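PDB 4Q3M: MGS-M4 from Unidentified, which probably catalyses the NAD(P)H-dependent reduction of carbonyl compounds, as an aldo-keto reductase with a TIM-barrel fold, its natural substrate being unknown. Local coordinates for residues P186-Q191 against K263-E268; I179-Y184 against R223-I228; G18-K23 against K230-E235; M46-E51 against T71-N76. All blocks are in the same frame, centred on the assembly; numbering follows the deposited sequence.

Contact 1. Residues P186-Q191 against K263-E268; sequences PLMSHQ and KKIFTE. With SO4 (sulfate ion), chain G.
The loop that follows a barrel strand and the C-terminal tail of an aldo-keto reductase meet here, where residues 186-191 cradle a sulfate, probably from the crystallisation liquor. Ile265 carries the contact with both ends of its side chain. Its CG1 lies anti to the carbonyl carbon (chi1 -58°), which sends CD1 into the turn: CD1 lies 3.4 Å from Met188 O and 3.9 Å from Gln191 CB, and meets the Met188 side chain crosswise. The hydrogen bond from Gln191 N to Met188 O, 2.9 Å, holds that turn. The other branch meets the imidazole tip to tip, Ile265 CG2 lying 3.5 Å from His190 NE2. Phe266 comes in edge first, its CZ 3.7 Å from Ser189 CB. No hydrogen bond crosses between the segments; the polar grip is on the sulfate, whose O4 accepts from Leu187 N and Ser189 N, each at 2.8 Å, while Lys230 N also donates to the ion. Such an anion site is consistent with the cofactor pyrophosphate pocket of relatives. Leu187 and Met188 pack onto helix 192-196, Ile265 N and Phe266 N tie the tail to Glu160 of strand 156-160, and Glu268 is backbone-bonded to the second subunit.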
loop_
_atom_site.group_PDB
_atom_site.type_symbol
_atom_site.label_atom_id
_atom_site.label_comp_id
_atom_site.label_asym_id
_atom_site.label_seq_id
_atom_site.Cartn_x
_atom_site.Cartn_y
_atom_site.Cartn_z
ATOM N N PRO A 186 -3.048 5.801 -15.141
ATOM C CA PRO A 186 -4.071 6.811 -14.851
ATOM C C PRO A 186 -5.463 6.357 -15.278
ATOM O O PRO A 186 -6.461 6.911 -14.816
ATOM C CB PRO A 186 -3.613 8.011 -15.674
ATOM C CG PRO A 186 -2.920 7.409 -16.836
ATOM C CD PRO A 186 -2.247 6.164 -16.326
ATOM N N LEU A 187 -5.521 5.361 -16.156
ATOM C CA LEU A 187 -6.790 4.789 -16.584
ATOM C C LEU A 187 -7.034 3.458 -15.879
ATOM O O LEU A 187 -7.768 2.605 -16.380
ATOM C CB LEU A 187 -6.816 4.603 -18.102
ATOM C CG LEU A 187 -6.612 5.868 -18.937
ATOM C CD1 LEU A 187 -6.866 5.592 -20.412
ATOM C CD2 LEU A 187 -7.500 6.997 -18.433
ATOM N N MET A 188 -6.398 3.296 -14.721
ATOM C CA MET A 188 -6.523 2.102 -13.884
ATOM C C MET A 188 -6.062 0.823 -14.583
ATOM O O MET A 188 -6.450 -0.276 -14.187
ATOM C CB MET A 188 -7.968 1.935 -13.398
ATOM C CG MET A 188 -8.411 2.997 -12.403
ATOM S SD MET A 188 -10.074 2.719 -11.761
ATOM C CE MET A 188 -9.868 1.129 -10.963
ATOM N N SER A 189 -5.230 0.979 -15.612
ATOM C CA SER A 189 -4.598 -0.141 -16.313
ATOM C C SER A 189 -5.578 -1.240 -16.723
ATOM O O SER A 189 -6.619 -0.967 -17.319
ATOM C CB SER A 189 -3.489 -0.744 -15.445
ATOM O OG SER A 189 -2.899 -1.865 -16.081
ATOM N N HIS A 190 -5.237 -2.482 -16.388
ATOM C CA HIS A 190 -6.052 -3.640 -16.747
ATOM C C HIS A 190 -7.396 -3.637 -16.023
ATOM O O HIS A 190 -8.306 -4.383 -16.384
ATOM C CB HIS A 190 -5.297 -4.937 -16.448
ATOM C CG HIS A 190 -4.964 -5.125 -15.001
ATOM N ND1 HIS A 190 -5.809 -5.762 -14.118
ATOM C CD2 HIS A 190 -3.878 -4.755 -14.281
ATOM C CE1 HIS A 190 -5.258 -5.779 -12.918
ATOM N NE2 HIS A 190 -4.086 -5.174 -12.990
ATOM N N GLN A 191 -7.513 -2.801 -14.996
ATOM C CA GLN A 191 -8.786 -2.590 -14.318
ATOM C C GLN A 191 -9.524 -1.421 -14.961
ATOM O O GLN A 191 -10.155 -0.613 -14.279
ATOM C CB GLN A 191 -8.573 -2.335 -12.825
ATOM C CG GLN A 191 -8.077 -3.549 -12.059
ATOM C CD GLN A 191 -9.067 -4.698 -12.092
ATOM O OE1 GLN A 191 -8.709 -5.831 -12.415
ATOM N NE2 GLN A 191 -10.320 -4.411 -11.760
ATOM N N LYS A 263 -8.409 1.427 -3.167
ATOM C CA LYS A 263 -8.043 0.088 -3.610
ATOM C C LYS A 263 -6.849 0.150 -4.555
ATOM O O LYS A 263 -6.997 0.440 -5.743
ATOM C CB LYS A 263 -9.228 -0.600 -4.295
ATOM C CG LYS A 263 -8.907 -1.977 -4.859
ATOM C CD LYS A 263 -10.097 -2.567 -5.598
ATOM C CE LYS A 263 -11.166 -3.055 -4.634
ATOM N NZ LYS A 263 -10.722 -4.257 -3.873
ATOM N N LYS A 264 -5.662 -0.115 -4.017
ATOM C CA LYS A 264 -4.439 -0.082 -4.807
ATOM C C LYS A 264 -4.344 -1.307 -5.709
ATOM O O LYS A 264 -4.518 -2.439 -5.257
ATOM C CB LYS A 264 -3.214 0.003 -3.894
ATOM C CG LYS A 264 -1.891 0.084 -4.635
ATOM C CD LYS A 264 -0.781 0.587 -3.725
ATOM C CE LYS A 264 0.560 0.588 -4.441
ATOM N NZ LYS A 264 0.496 1.314 -5.740
ATOM N N ILE A 265 -4.068 -1.074 -6.988
ATOM C CA ILE A 265 -4.030 -2.151 -7.970
ATOM C C ILE A 265 -2.703 -2.904 -7.953
ATOM O O ILE A 265 -2.680 -4.134 -7.920
ATOM C CB ILE A 265 -4.280 -1.618 -9.395
ATOM C CG1 ILE A 265 -5.633 -0.908 -9.470
ATOM C CG2 ILE A 265 -4.213 -2.751 -10.410
ATOM C CD1 ILE A 265 -5.935 -0.313 -10.828
ATOM N N PHE A 266 -1.600 -2.165 -7.971
ATOM C CA PHE A 266 -0.285 -2.775 -8.127
ATOM C C PHE A 266 0.392 -3.093 -6.796
ATOM O O PHE A 266 -0.107 -2.732 -5.728
ATOM C CB PHE A 266 0.610 -1.871 -8.974
ATOM C CG PHE A 266 0.142 -1.729 -10.393
ATOM C CD1 PHE A 266 0.467 -2.685 -11.342
ATOM C CD2 PHE A 266 -0.636 -0.649 -10.776
ATOM C CE1 PHE A 266 0.031 -2.561 -12.649
ATOM C CE2 PHE A 266 -1.075 -0.521 -12.080
ATOM C CZ PHE A 266 -0.740 -1.478 -13.018
ATOM N N THR A 267 1.532 -3.774 -6.886
ATOM C CA THR A 267 2.263 -4.294 -5.730
ATOM C C THR A 267 2.476 -3.263 -4.625
ATOM O O THR A 267 2.852 -2.122 -4.891
ATOM C CB THR A 267 3.639 -4.840 -6.157
ATOM O OG1 THR A 267 3.481 -5.717 -7.280
ATOM C CG2 THR A 267 4.305 -5.593 -5.013
ATOM N N GLU A 268 2.222 -3.678 -3.386
ATOM C CA GLU A 268 2.424 -2.822 -2.224
ATOM C C GLU A 268 3.891 -2.409 -2.131
ATOM O O GLU A 268 4.784 -3.207 -2.417
ATOM C CB GLU A 268 1.973 -3.538 -0.947
ATOM C CG GLU A 268 1.590 -2.613 0.201
ATOM C CD GLU A 268 2.793 -2.058 0.939
ATOM O OE1 GLU A 268 3.798 -2.787 1.073
ATOM O OE2 GLU A 268 2.732 -0.892 1.384
HETATM S S SO4 G . -3.207 3.068 -18.208
HETATM O O1 SO4 G . -3.731 2.083 -19.149
HETATM O O2 SO4 G . -1.840 2.712 -17.841
HETATM O O3 SO4 G . -3.213 4.387 -18.834
HETATM O O4 SO4 G . -4.044 3.090 -17.012
#

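Contact 2. Residues I179-Y184 against R223-I228; sequences IQLEAY and REIVVI
Strands 180-184 and 226-227 are neighbouring parallel staves of the TIM barrel, in register with Glu182 beside Val226 and Ala183 beside Val227. Ala183 supplies both firm rungs: its N donates to Val226 O at 2.7 Å and its O accepts from Ile228 N at 3.3 Å, each nearly along the C=O axis. The rung from Val226 N to Leu181 O is weak. Before it, the Gln180 chain, bent at chi2, hydrogen-bonds through NE2 to Glu224 O at 3.1 Å, almost straight (175°) and in both the amide and carbonyl planes, and also to Leu181 O, off its amide plane. Glu224, at positive phi, closes the preceding helix in a Schellman motif. Leu181 CD2 lies alongside Ile225 CD1, 3.7 Å away, on the side facing helix 168-176. On the face with Val226, Glu182 runs extended toward the barrel interior, its OE2 3.6 Å from Val226 CG1. OE1 accepts from Gln158 NE2, and His41 lies against the same side chain; burial beside methyls could raise the carboxylate's pKa, unless His41 is charged.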
loop_
_atom_site.group_PDB
_atom_site.type_symbol
_atom_site.label_atom_id
_atom_site.label_comp_id
_atom_site.label_asym_id
_atom_site.label_seq_id
_atom_site.Cartn_x
_atom_site.Cartn_y
_atom_site.Cartn_z
ATOM N N ILE A 179 8.946 17.464 -4.752
ATOM C CA ILE A 179 9.013 16.293 -5.614
ATOM C C ILE A 179 7.803 16.256 -6.539
ATOM O O ILE A 179 6.662 16.283 -6.078
ATOM C CB ILE A 179 9.074 14.989 -4.797
ATOM C CG1 ILE A 179 10.279 15.005 -3.854
ATOM C CG2 ILE A 179 9.126 13.781 -5.721
ATOM C CD1 ILE A 179 10.373 13.788 -2.960
ATOM N N GLN A 180 8.052 16.207 -7.843
ATOM C CA GLN A 180 6.965 16.147 -8.810
ATOM C C GLN A 180 6.370 14.749 -8.864
ATOM O O GLN A 180 7.015 13.809 -9.327
ATOM C CB GLN A 180 7.446 16.563 -10.200
ATOM C CG GLN A 180 6.390 16.404 -11.285
ATOM C CD GLN A 180 5.194 17.314 -11.075
ATOM O OE1 GLN A 180 5.344 18.487 -10.737
ATOM N NE2 GLN A 180 3.997 16.773 -11.273
ATOM N N LEU A 181 5.139 14.613 -8.384
ATOM C CA LEU A 181 4.455 13.331 -8.438
ATOM C C LEU A 181 4.013 13.033 -9.865
ATOM O O LEU A 181 3.421 13.881 -10.534
ATOM C CB LEU A 181 3.254 13.312 -7.491
ATOM C CG LEU A 181 2.631 11.935 -7.247
ATOM C CD1 LEU A 181 2.416 11.701 -5.762
ATOM C CD2 LEU A 181 1.322 11.796 -8.006
ATOM N N GLU A 182 4.317 11.826 -10.326
ATOM C CA GLU A 182 3.930 11.394 -11.660
ATOM C C GLU A 182 2.994 10.198 -11.555
ATOM O O GLU A 182 3.241 9.272 -10.784
ATOM C CB GLU A 182 5.164 11.049 -12.495
ATOM C CG GLU A 182 4.871 10.774 -13.959
ATOM C CD GLU A 182 6.125 10.465 -14.754
ATOM O OE1 GLU A 182 7.143 10.083 -14.137
ATOM O OE2 GLU A 182 6.096 10.607 -15.995
ATOM N N ALA A 183 1.916 10.222 -12.328
ATOM C CA ALA A 183 0.900 9.183 -12.238
ATOM C C ALA A 183 0.999 8.182 -13.379
ATOM O O ALA A 183 0.832 8.543 -14.543
ATOM C CB ALA A 183 -0.486 9.808 -12.213
ATOM N N TYR A 184 1.277 6.923 -13.047
ATOM C CA TYR A 184 1.139 5.857 -14.028
ATOM C C TYR A 184 -0.147 5.100 -13.724
ATOM O O TYR A 184 -0.728 5.262 -12.649
ATOM C CB TYR A 184 2.364 4.926 -14.045
ATOM C CG TYR A 184 2.467 3.905 -12.925
ATOM C CD1 TYR A 184 1.756 2.709 -12.973
ATOM C CD2 TYR A 184 3.316 4.116 -11.845
ATOM C CE1 TYR A 184 1.861 1.771 -11.963
ATOM C CE2 TYR A 184 3.430 3.180 -10.832
ATOM C CZ TYR A 184 2.700 2.011 -10.896
ATOM O OH TYR A 184 2.810 1.077 -9.889
ATOM N N ARG A 223 -4.625 18.748 -11.020
ATOM C CA ARG A 223 -3.903 18.590 -9.760
ATOM C C ARG A 223 -2.402 18.801 -9.932
ATOM O O ARG A 223 -1.622 18.482 -9.031
ATOM C CB ARG A 223 -4.159 17.204 -9.165
ATOM C CG ARG A 223 -5.591 16.951 -8.731
ATOM C CD ARG A 223 -5.732 15.552 -8.152
ATOM N NE ARG A 223 -4.888 15.366 -6.975
ATOM C CZ ARG A 223 -4.569 14.181 -6.463
ATOM N NH1 ARG A 223 -5.020 13.070 -7.028
ATOM N NH2 ARG A 223 -3.796 14.107 -5.388
ATOM N N GLU A 224 -2.010 19.332 -11.087
ATOM C CA GLU A 224 -0.604 19.568 -11.417
ATOM C C GLU A 224 0.229 18.293 -11.293
ATOM O O GLU A 224 1.362 18.321 -10.814
ATOM C CB GLU A 224 -0.021 20.672 -10.531
ATOM C CG GLU A 224 -0.669 22.032 -10.738
ATOM C CD GLU A 224 -0.055 23.114 -9.871
ATOM O OE1 GLU A 224 0.576 22.774 -8.849
ATOM O OE2 GLU A 224 -0.200 24.306 -10.216
ATOM N N ILE A 225 -0.348 17.177 -11.730
ATOM C CA ILE A 225 0.335 15.889 -11.703
ATOM C C ILE A 225 0.665 15.420 -13.116
ATOM O O ILE A 225 -0.198 15.417 -13.994
ATOM C CB ILE A 225 -0.518 14.813 -10.997
ATOM C CG1 ILE A 225 -0.702 15.158 -9.519
ATOM C CG2 ILE A 225 0.118 13.436 -11.146
ATOM C CD1 ILE A 225 -1.504 14.130 -8.748
ATOM N N VAL A 226 1.920 15.032 -13.333
ATOM C CA VAL A 226 2.336 14.494 -14.622
ATOM C C VAL A 226 1.651 13.155 -14.875
ATOM O O VAL A 226 1.680 12.264 -14.026
ATOM C CB VAL A 226 3.865 14.317 -14.697
ATOM C CG1 VAL A 226 4.265 13.730 -16.042
ATOM C CG2 VAL A 226 4.564 15.647 -14.462
ATOM N N VAL A 227 1.031 13.021 -16.043
ATOM C CA VAL A 227 0.257 11.827 -16.366
ATOM C C VAL A 227 0.786 11.137 -17.626
ATOM O O VAL A 227 1.118 11.794 -18.614
ATOM C CB VAL A 227 -1.240 12.174 -16.542
ATOM C CG1 VAL A 227 -1.416 13.294 -17.553
ATOM C CG2 VAL A 227 -2.041 10.950 -16.946
ATOM N N ILE A 228 0.873 9.811 -17.580
ATOM C CA ILE A 228 1.386 9.037 -18.706
ATOM C C ILE A 228 0.513 7.822 -19.029
ATOM O O ILE A 228 0.846 6.696 -18.662
ATOM C CB ILE A 228 2.829 8.563 -18.441
ATOM C CG1 ILE A 228 2.989 8.131 -16.981
ATOM C CG2 ILE A 228 3.818 9.669 -18.762
ATOM C CD1 ILE A 228 4.301 7.443 -16.687
#

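Contact 3. Residues G18-K23 against K230-E235; sequences GTFRSK and KSITPE. With SO4 (sulfate ion), chain G.
Phe20 brings the CZ corner of its ring up to the CG2 methyl of Ile232, 3.5 Å away, the two side chains crossing at about a right angle. CG of Phe20 lies between backbone N and carbonyl carbon (chi1 59°), which lays the ring beside the facing segment; Ile232 CG1 takes the same crowded position. The ring's CD2 edge reaches Lys230 CB at 4.0 Å, close to the ring plane. Next to the ring the backbones come close: Gly18 and Lys230 are bridged with CA atoms 3.8 Å apart, and having no side chain Gly18 lets Lys230 CG come to 3.6 Å from its CA. Lys230 CA points its hydrogen at Gly18 O. Gly18 O also accepts from a water at 2.7 Å, and the water donates to Ser231 O at 2.8 Å, sewing the segments together where no direct hydrogen bond does. Ser231 OG accepts from Thr233 N, an ST turn just ahead of helix 234-241. Lys230 N holds sulfate O3 at 3.1 Å. The bridge joins the end of the first barrel strand, 17-18, to the segment just after the last, 226-227, where a TIM barrel closes; the anion is consistent with a cofactor phosphate site.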
loop_
_atom_site.group_PDB
_atom_site.type_symbol
_atom_site.label_atom_id
_atom_site.label_comp_id
_atom_site.label_asym_id
_atom_site.label_seq_id
_atom_site.Cartn_x
_atom_site.Cartn_y
_atom_site.Cartn_z
ATOM N N GLY A 18 2.586 6.407 -22.362
ATOM C CA GLY A 18 3.042 5.271 -21.586
ATOM C C GLY A 18 3.289 4.078 -22.487
ATOM O O GLY A 18 2.509 3.808 -23.400
ATOM N N THR A 19 4.384 3.368 -22.239
ATOM C CA THR A 19 4.719 2.188 -23.026
ATOM C C THR A 19 4.761 0.948 -22.143
ATOM O O THR A 19 5.419 0.941 -21.105
ATOM C CB THR A 19 6.075 2.347 -23.740
ATOM O OG1 THR A 19 7.127 2.407 -22.767
ATOM C CG2 THR A 19 6.093 3.613 -24.583
ATOM N N PHE A 20 4.053 -0.098 -22.554
ATOM C CA PHE A 20 4.079 -1.358 -21.824
ATOM C C PHE A 20 4.743 -2.446 -22.661
ATOM O O PHE A 20 4.781 -2.359 -23.888
ATOM C CB PHE A 20 2.663 -1.781 -21.414
ATOM C CG PHE A 20 1.718 -1.965 -22.569
ATOM C CD1 PHE A 20 1.613 -3.189 -23.210
ATOM C CD2 PHE A 20 0.925 -0.916 -23.005
ATOM C CE1 PHE A 20 0.742 -3.361 -24.268
ATOM C CE2 PHE A 20 0.051 -1.083 -24.063
ATOM C CZ PHE A 20 -0.041 -2.308 -24.694
ATOM N N ARG A 21 5.268 -3.464 -21.987
ATOM C CA ARG A 21 5.956 -4.563 -22.657
ATOM C C ARG A 21 5.024 -5.311 -23.608
ATOM O O ARG A 21 4.281 -6.201 -23.194
ATOM C CB ARG A 21 6.544 -5.530 -21.626
ATOM C CG ARG A 21 7.303 -6.701 -22.229
ATOM C CD ARG A 21 8.007 -7.517 -21.157
ATOM N NE ARG A 21 8.865 -8.547 -21.735
ATOM C CZ ARG A 21 10.144 -8.367 -22.045
ATOM N NH1 ARG A 21 10.721 -7.192 -21.831
ATOM N NH2 ARG A 21 10.848 -9.361 -22.568
ATOM N N SER A 22 5.068 -4.940 -24.885
ATOM C CA SER A 22 4.217 -5.566 -25.889
ATOM C C SER A 22 5.039 -6.258 -26.974
ATOM O O SER A 22 6.206 -6.596 -26.768
ATOM C CB SER A 22 3.280 -4.532 -26.519
ATOM O OG SER A 22 2.389 -5.137 -27.440
ATOM N N LYS A 23 4.413 -6.449 -28.133
ATOM C CA LYS A 23 4.959 -7.281 -29.204
ATOM C C LYS A 23 5.656 -6.398 -30.251
ATOM O O LYS A 23 5.684 -5.172 -30.118
ATOM C CB LYS A 23 3.823 -8.123 -29.819
ATOM C CG LYS A 23 4.187 -9.355 -30.683
ATOM C CD LYS A 23 5.504 -10.043 -30.334
ATOM C CE LYS A 23 5.964 -10.921 -31.508
ATOM N NZ LYS A 23 7.400 -11.312 -31.492
ATOM N N LYS A 230 -0.941 4.712 -20.912
ATOM C CA LYS A 230 -0.380 3.723 -21.827
ATOM C C LYS A 230 -1.407 3.300 -22.872
ATOM O O LYS A 230 -2.583 3.120 -22.556
ATOM C CB LYS A 230 0.113 2.498 -21.054
ATOM C CG LYS A 230 1.015 2.821 -19.874
ATOM C CD LYS A 230 1.349 1.571 -19.075
ATOM C CE LYS A 230 2.106 1.912 -17.800
ATOM N NZ LYS A 230 3.444 2.501 -18.083
ATOM N N SER A 231 -0.952 3.138 -24.112
ATOM C CA SER A 231 -1.822 2.712 -25.207
ATOM C C SER A 231 -1.019 2.336 -26.449
ATOM O O SER A 231 0.080 2.845 -26.668
ATOM C CB SER A 231 -2.826 3.813 -25.558
ATOM O OG SER A 231 -3.722 3.384 -26.569
ATOM N N ILE A 232 -1.577 1.440 -27.258
ATOM C CA ILE A 232 -0.990 1.097 -28.549
ATOM C C ILE A 232 -2.011 1.305 -29.660
ATOM O O ILE A 232 -1.734 1.040 -30.831
ATOM C CB ILE A 232 -0.486 -0.357 -28.590
ATOM C CG1 ILE A 232 -1.627 -1.330 -28.283
ATOM C CG2 ILE A 232 0.673 -0.548 -27.624
ATOM C CD1 ILE A 232 -1.249 -2.786 -28.447
ATOM N N THR A 233 -3.195 1.777 -29.283
ATOM C CA THR A 233 -4.250 2.073 -30.243
ATOM C C THR A 233 -4.225 3.553 -30.608
ATOM O O THR A 233 -4.586 4.400 -29.790
ATOM C CB THR A 233 -5.638 1.702 -29.694
ATOM O OG1 THR A 233 -5.626 0.345 -29.234
ATOM C CG2 THR A 233 -6.699 1.862 -30.772
ATOM N N PRO A 234 -3.802 3.864 -31.846
ATOM C CA PRO A 234 -3.584 5.225 -32.356
ATOM C C PRO A 234 -4.720 6.200 -32.052
ATOM O O PRO A 234 -4.451 7.351 -31.707
ATOM C CB PRO A 234 -3.453 5.008 -33.864
ATOM C CG PRO A 234 -2.893 3.640 -33.985
ATOM C CD PRO A 234 -3.524 2.846 -32.875
ATOM N N GLU A 235 -5.963 5.746 -32.178
ATOM C CA GLU A 235 -7.114 6.606 -31.924
ATOM C C GLU A 235 -7.160 7.083 -30.477
ATOM O O GLU A 235 -7.274 8.280 -30.214
ATOM C CB GLU A 235 -8.418 5.884 -32.267
ATOM C CG GLU A 235 -9.650 6.539 -31.663
ATOM C CD GLU A 235 -10.859 6.472 -32.573
ATOM O OE1 GLU A 235 -11.133 5.384 -33.122
ATOM O OE2 GLU A 235 -11.537 7.508 -32.739
HETATM S S SO4 G . -3.207 3.068 -18.208
HETATM O O1 SO4 G . -3.731 2.083 -19.149
HETATM O O2 SO4 G . -1.840 2.712 -17.841
HETATM O O3 SO4 G . -3.213 4.387 -18.834
HETATM O O4 SO4 G . -4.044 3.090 -17.012
HETATM O O HOH W 1 2.779 2.572 -25.827
#

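Contact 4. Residues M46-E51 against T71-N76; sequences MIYGNE and TTKLWN
A lysine ammonium and a tyrosine hydroxyl sit close together inside the barrel mouth: Lys73 NZ is 3.7 Å from Tyr48 OH, approaching the ring obliquely. The lysine chain runs extended until its last torsion bends the tip (chi4 69°), where NZ is gripped by a salt bridge to Asp43 and a hydrogen bond to Thr44 O. With Asp43 and the nearby His106, the pair matches the Asp-Tyr-Lys-His tetrad of aldo-keto reductases, in which the lysine's charge is thought to lower the tyrosine pKa; a similar role is probable here. Farther along, Ile47 drops CD1 over one face of Trp75, 3.6 Å from the centroid of the five-membered ring and 13° off its normal, a CH-pi contact. Met46 crosses the same residue at about a right angle, CG 3.5 Å from Trp75 CB, its sulfur making an oblique Met-aromatic contact. At the far end Thr72 OG1 donates to the anti lone pair of Glu51 OE2 at 2.7 Å, and that oxygen is also hydrogen-bonded to Ser91 OG.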
loop_
_atom_site.group_PDB
_atom_site.type_symbol
_atom_site.label_atom_id
_atom_site.label_comp_id
_atom_site.label_asym_id
_atom_site.label_seq_id
_atom_site.Cartn_x
_atom_site.Cartn_y
_atom_site.Cartn_z
ATOM N N MET A 46 13.596 -0.466 -18.840
ATOM C CA MET A 46 14.370 -1.596 -19.342
ATOM C C MET A 46 13.569 -2.894 -19.257
ATOM O O MET A 46 13.763 -3.792 -20.076
ATOM C CB MET A 46 15.701 -1.727 -18.588
ATOM C CG MET A 46 15.678 -2.586 -17.328
ATOM S SD MET A 46 15.879 -4.362 -17.607
ATOM C CE MET A 46 17.091 -4.371 -18.925
ATOM N N ILE A 47 12.661 -2.984 -18.291
ATOM C CA ILE A 47 11.870 -4.194 -18.103
ATOM C C ILE A 47 10.810 -4.338 -19.194
ATOM O O ILE A 47 10.318 -5.438 -19.452
ATOM C CB ILE A 47 11.198 -4.216 -16.709
ATOM C CG1 ILE A 47 10.798 -5.644 -16.325
ATOM C CG2 ILE A 47 10.010 -3.265 -16.656
ATOM C CD1 ILE A 47 11.963 -6.608 -16.278
ATOM N N TYR A 48 10.472 -3.227 -19.843
ATOM C CA TYR A 48 9.499 -3.247 -20.929
ATOM C C TYR A 48 10.106 -3.883 -22.173
ATOM O O TYR A 48 9.396 -4.455 -22.999
ATOM C CB TYR A 48 9.007 -1.832 -21.249
ATOM C CG TYR A 48 8.333 -1.129 -20.092
ATOM C CD1 TYR A 48 7.752 -1.850 -19.056
ATOM C CD2 TYR A 48 8.278 0.256 -20.036
ATOM C CE1 TYR A 48 7.136 -1.210 -17.997
ATOM C CE2 TYR A 48 7.664 0.906 -18.981
ATOM C CZ TYR A 48 7.095 0.169 -17.965
ATOM O OH TYR A 48 6.484 0.813 -16.914
ATOM N N GLY A 49 11.425 -3.776 -22.298
ATOM C CA GLY A 49 12.134 -4.346 -23.428
ATOM C C GLY A 49 11.752 -3.711 -24.750
ATOM O O GLY A 49 11.742 -4.375 -25.785
ATOM N N ASN A 50 11.431 -2.420 -24.716
ATOM C CA ASN A 50 11.073 -1.699 -25.931
ATOM C C ASN A 50 11.928 -0.453 -26.143
ATOM O O ASN A 50 11.628 0.371 -27.004
ATOM C CB ASN A 50 9.587 -1.321 -25.917
ATOM C CG ASN A 50 9.197 -0.486 -24.705
ATOM O OD1 ASN A 50 10.030 0.177 -24.087
ATOM N ND2 ASN A 50 7.914 -0.512 -24.366
ATOM N N GLU A 51 12.991 -0.326 -25.351
ATOM C CA GLU A 51 13.908 0.806 -25.457
ATOM C C GLU A 51 14.488 0.919 -26.862
ATOM O O GLU A 51 14.804 2.013 -27.331
ATOM C CB GLU A 51 15.040 0.677 -24.436
ATOM C CG GLU A 51 14.600 0.835 -22.992
ATOM C CD GLU A 51 15.730 0.590 -22.013
ATOM O OE1 GLU A 51 16.516 -0.355 -22.235
ATOM O OE2 GLU A 51 15.835 1.345 -21.023
ATOM N N THR A 71 11.914 9.335 -20.752
ATOM C CA THR A 71 12.117 8.756 -19.432
ATOM C C THR A 71 12.263 7.244 -19.511
ATOM O O THR A 71 11.424 6.561 -20.100
ATOM C CB THR A 71 10.952 9.086 -18.477
ATOM O OG1 THR A 71 10.843 10.506 -18.321
ATOM C CG2 THR A 71 11.179 8.450 -17.112
ATOM N N THR A 72 13.335 6.723 -18.927
ATOM C CA THR A 72 13.468 5.285 -18.747
ATOM C C THR A 72 13.789 4.991 -17.287
ATOM O O THR A 72 14.121 5.896 -16.520
ATOM C CB THR A 72 14.545 4.678 -19.661
ATOM O OG1 THR A 72 14.470 3.247 -19.603
ATOM C CG2 THR A 72 15.926 5.131 -19.238
ATOM N N LYS A 73 13.674 3.726 -16.903
ATOM C CA LYS A 73 13.816 3.353 -15.504
ATOM C C LYS A 73 14.838 2.247 -15.317
ATOM O O LYS A 73 15.121 1.480 -16.236
ATOM C CB LYS A 73 12.469 2.912 -14.931
ATOM C CG LYS A 73 11.314 3.814 -15.319
ATOM C CD LYS A 73 10.009 3.348 -14.707
ATOM C CE LYS A 73 8.839 4.146 -15.256
ATOM N NZ LYS A 73 8.584 3.851 -16.695
ATOM N N LEU A 74 15.378 2.167 -14.109
ATOM C CA LEU A 74 16.340 1.135 -13.776
ATOM C C LEU A 74 15.623 -0.007 -13.058
ATOM O O LEU A 74 14.906 0.225 -12.086
ATOM C CB LEU A 74 17.444 1.697 -12.893
ATOM C CG LEU A 74 18.227 0.582 -12.220
ATOM C CD1 LEU A 74 19.373 0.217 -13.123
ATOM C CD2 LEU A 74 18.703 0.971 -10.863
ATOM N N TRP A 75 15.815 -1.236 -13.528
ATOM C CA TRP A 75 15.091 -2.375 -12.969
ATOM C C TRP A 75 15.711 -2.882 -11.664
ATOM O O TRP A 75 16.891 -2.655 -11.394
ATOM C CB TRP A 75 15.016 -3.506 -13.998
ATOM C CG TRP A 75 14.171 -4.665 -13.567
ATOM C CD1 TRP A 75 14.570 -5.960 -13.425
ATOM C CD2 TRP A 75 12.785 -4.629 -13.203
ATOM N NE1 TRP A 75 13.517 -6.736 -13.006
ATOM C CE2 TRP A 75 12.410 -5.943 -12.860
ATOM C CE3 TRP A 75 11.823 -3.615 -13.137
ATOM C CZ2 TRP A 75 11.116 -6.270 -12.459
ATOM C CZ3 TRP A 75 10.539 -3.942 -12.738
ATOM C CH2 TRP A 75 10.198 -5.258 -12.404
ATOM N N ASN A 76 14.893 -3.568 -10.868
ATOM C CA ASN A 76 15.267 -4.047 -9.538
ATOM C C ASN A 76 16.576 -4.831 -9.481
ATOM O O ASN A 76 17.361 -4.674 -8.546
ATOM C CB ASN A 76 14.144 -4.920 -8.970
ATOM C CG ASN A 76 12.793 -4.235 -9.015
ATOM O OD1 ASN A 76 12.658 -3.132 -9.545
ATOM N ND2 ASN A 76 11.778 -4.893 -8.463
#

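How the contacts relate
All four contacts belong to one TIM barrel. Along the chain contact 3 encloses contacts 2 and 4, which follow one another in series, contact 4 first; contact 1 crosses both 2 and 3. Contacts 2 and 4 share the eight-stranded parallel sheet, their centres about 19 Å apart. Contact 1, about 15 Å from contact 2 between centres, touches it through Pro186 on Val227 and Phe266 on Tyr184, and it is joined to contact 3 by the sulfate they both bind. Contact 3 meets contact 4, about 15 Å between centres, through Arg21 NH1, probably hydrogen-bonded to Ile47 O. Barrel closure, anion site and tetrad-like cluster thus adjoin, consistent with cofactor and substrate meeting at the barrel mouth.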